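Local coordinates for protein glucose-1-phosphate uridylyltransferase (Sphingomonas elodea, PDB 2UX8) that probably catalyses the transfer of a uridylyl group from UTP to alpha-D-glucose 1-phosphate, yielding UDP-glucose and diphosphate, at residues V111-P116 and V123-D128. Numbering follows the deposited sequence.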
# COMPACT_ATOMS: atom_id res chain seq x y z
N VAL C 111 -7.53 -6.80 11.96
CA VAL C 111 -8.07 -8.01 11.38
C VAL C 111 -8.95 -7.58 10.22
O VAL C 111 -9.74 -6.65 10.34
CB VAL C 111 -8.91 -8.84 12.36
CG1 VAL C 111 -8.03 -9.28 13.50
CG2 VAL C 111 -10.10 -8.05 12.86
N ARG C 112 -8.78 -8.24 9.08
CA ARG C 112 -9.55 -7.91 7.89
C ARG C 112 -10.95 -8.49 7.94
O ARG C 112 -11.13 -9.67 8.26
CB ARG C 112 -8.82 -8.42 6.64
CG ARG C 112 -7.45 -7.82 6.45
CD ARG C 112 -7.54 -6.36 6.04
NE ARG C 112 -7.37 -6.19 4.60
CZ ARG C 112 -6.24 -5.77 4.02
NH1 ARG C 112 -5.19 -5.47 4.77
NH2 ARG C 112 -6.17 -5.65 2.70
N GLN C 113 -11.93 -7.66 7.64
CA GLN C 113 -13.32 -8.07 7.66
C GLN C 113 -13.63 -8.95 6.46
O GLN C 113 -14.55 -9.77 6.50
CB GLN C 113 -14.22 -6.84 7.62
CG GLN C 113 -15.66 -7.17 7.77
CD GLN C 113 -16.55 -5.98 7.47
OE1 GLN C 113 -16.29 -5.22 6.53
NE2 GLN C 113 -17.60 -5.82 8.26
N GLN C 114 -12.86 -8.74 5.39
CA GLN C 114 -12.98 -9.49 4.15
C GLN C 114 -14.23 -9.18 3.35
O GLN C 114 -14.14 -8.83 2.18
CB GLN C 114 -12.91 -10.99 4.42
CG GLN C 114 -11.54 -11.46 4.85
CD GLN C 114 -11.51 -12.94 5.11
OE1 GLN C 114 -12.40 -13.68 4.68
NE2 GLN C 114 -10.48 -13.40 5.82
N GLU C 115 -15.39 -9.31 3.98
CA GLU C 115 -16.66 -9.04 3.30
C GLU C 115 -17.46 -8.01 4.09
O GLU C 115 -17.63 -8.14 5.30
CB GLU C 115 -17.45 -10.35 3.19
CG GLU C 115 -16.60 -11.54 2.78
CD GLU C 115 -17.35 -12.86 2.80
OE1 GLU C 115 -18.57 -12.86 3.04
OE2 GLU C 115 -16.71 -13.92 2.58
N PRO C 116 -17.96 -6.96 3.42
CA PRO C 116 -18.74 -5.93 4.11
C PRO C 116 -20.14 -6.40 4.48
O PRO C 116 -21.10 -6.16 3.75
CB PRO C 116 -18.76 -4.79 3.09
CG PRO C 116 -18.81 -5.54 1.79
CD PRO C 116 -17.80 -6.64 1.99
N VAL C 123 -18.00 -6.84 14.49
CA VAL C 123 -17.67 -7.11 15.87
C VAL C 123 -17.29 -8.58 16.01
O VAL C 123 -16.33 -8.93 16.70
CB VAL C 123 -18.86 -6.77 16.81
CG1 VAL C 123 -18.62 -7.29 18.20
CG2 VAL C 123 -19.05 -5.26 16.85
N TRP C 124 -18.06 -9.44 15.36
CA TRP C 124 -17.82 -10.88 15.40
C TRP C 124 -16.38 -11.21 14.98
O TRP C 124 -15.80 -12.19 15.46
CB TRP C 124 -18.80 -11.58 14.48
CG TRP C 124 -18.52 -13.05 14.28
CD1 TRP C 124 -18.76 -14.07 15.15
CD2 TRP C 124 -17.88 -13.64 13.14
NE1 TRP C 124 -18.34 -15.25 14.63
CE2 TRP C 124 -17.82 -15.03 13.39
CE3 TRP C 124 -17.41 -13.16 11.92
CZ2 TRP C 124 -17.24 -15.92 12.48
CZ3 TRP C 124 -16.84 -14.05 11.02
CH2 TRP C 124 -16.79 -15.41 11.30
N CYS C 125 -15.82 -10.40 14.08
CA CYS C 125 -14.47 -10.62 13.59
C CYS C 125 -13.42 -10.58 14.70
O CYS C 125 -12.36 -11.19 14.57
CB CYS C 125 -14.13 -9.59 12.52
SG CYS C 125 -14.97 -9.79 10.91
N ALA C 126 -13.71 -9.86 15.78
CA ALA C 126 -12.76 -9.72 16.88
C ALA C 126 -12.91 -10.79 17.97
O ALA C 126 -12.16 -10.79 18.96
CB ALA C 126 -12.89 -8.33 17.49
N ARG C 127 -13.86 -11.69 17.78
CA ARG C 127 -14.14 -12.74 18.75
C ARG C 127 -12.94 -13.37 19.45
O ARG C 127 -12.89 -13.43 20.68
CB ARG C 127 -14.98 -13.84 18.11
CG ARG C 127 -14.40 -14.39 16.83
CD ARG C 127 -15.42 -15.20 16.07
NE ARG C 127 -15.09 -15.25 14.65
CZ ARG C 127 -14.14 -16.02 14.13
NH1 ARG C 127 -13.43 -16.82 14.91
NH2 ARG C 127 -13.90 -16.00 12.83
N ASP C 128 -11.97 -13.83 18.67
CA ASP C 128 -10.83 -14.49 19.26
C ASP C 128 -9.81 -13.59 19.95
O ASP C 128 -9.03 -14.06 20.77
CB ASP C 128 -10.14 -15.37 18.20
CG ASP C 128 -11.01 -16.57 17.79
OD1 ASP C 128 -11.66 -17.15 18.68
OD2 ASP C 128 -11.03 -16.93 16.59
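Cys-125 meets both Val-111 and Gln-113, and the contact is van der Waals packing that buries 144 Å² over both sides. Its SG reaches the Gln-113 backbone at CA, 4.0 Å away, and the second methylene of that side chain, with Cys-125 SG 4.1 Å from Gln-113 CG. A chi1 of -72° swings the sulfur away from the cysteine's own carbonyl and carries it forward to Gln-113, while CB is left to face the valine: Val-111 CG2 is 4.3 Å from Cys-125 CB and 4.2 Å from Cys-125 O. With chi1 at -175° the Gln-113 chain runs on extended, leaving its CG beside the sulfur, and its side chain also touches His-121 and Ala-122 of helix 119-125.

Topologically, the contact joins the end of strand 108-112, and the loop that leaves it, to the last turn of helix 119-125, the next helix in the chain, within the nucleotidyltransferase domain of GT-A type. Strand 62-67 runs parallel beside strand 108-112, and its Ile-64 touches both Val-111 and Ala-126.

Polar bonds run within the segments or to other partners. Arg-127 NH1 forms a salt bridge with Asp-128 OD2 at 2.9 Å. Arg-112, whose CB points away from the helix, makes salt bridges with Asp-76 and Asp-79 of the second subunit, and Val-111 pairs antiparallel with a strand of that subunit, extending the sheet across the interface.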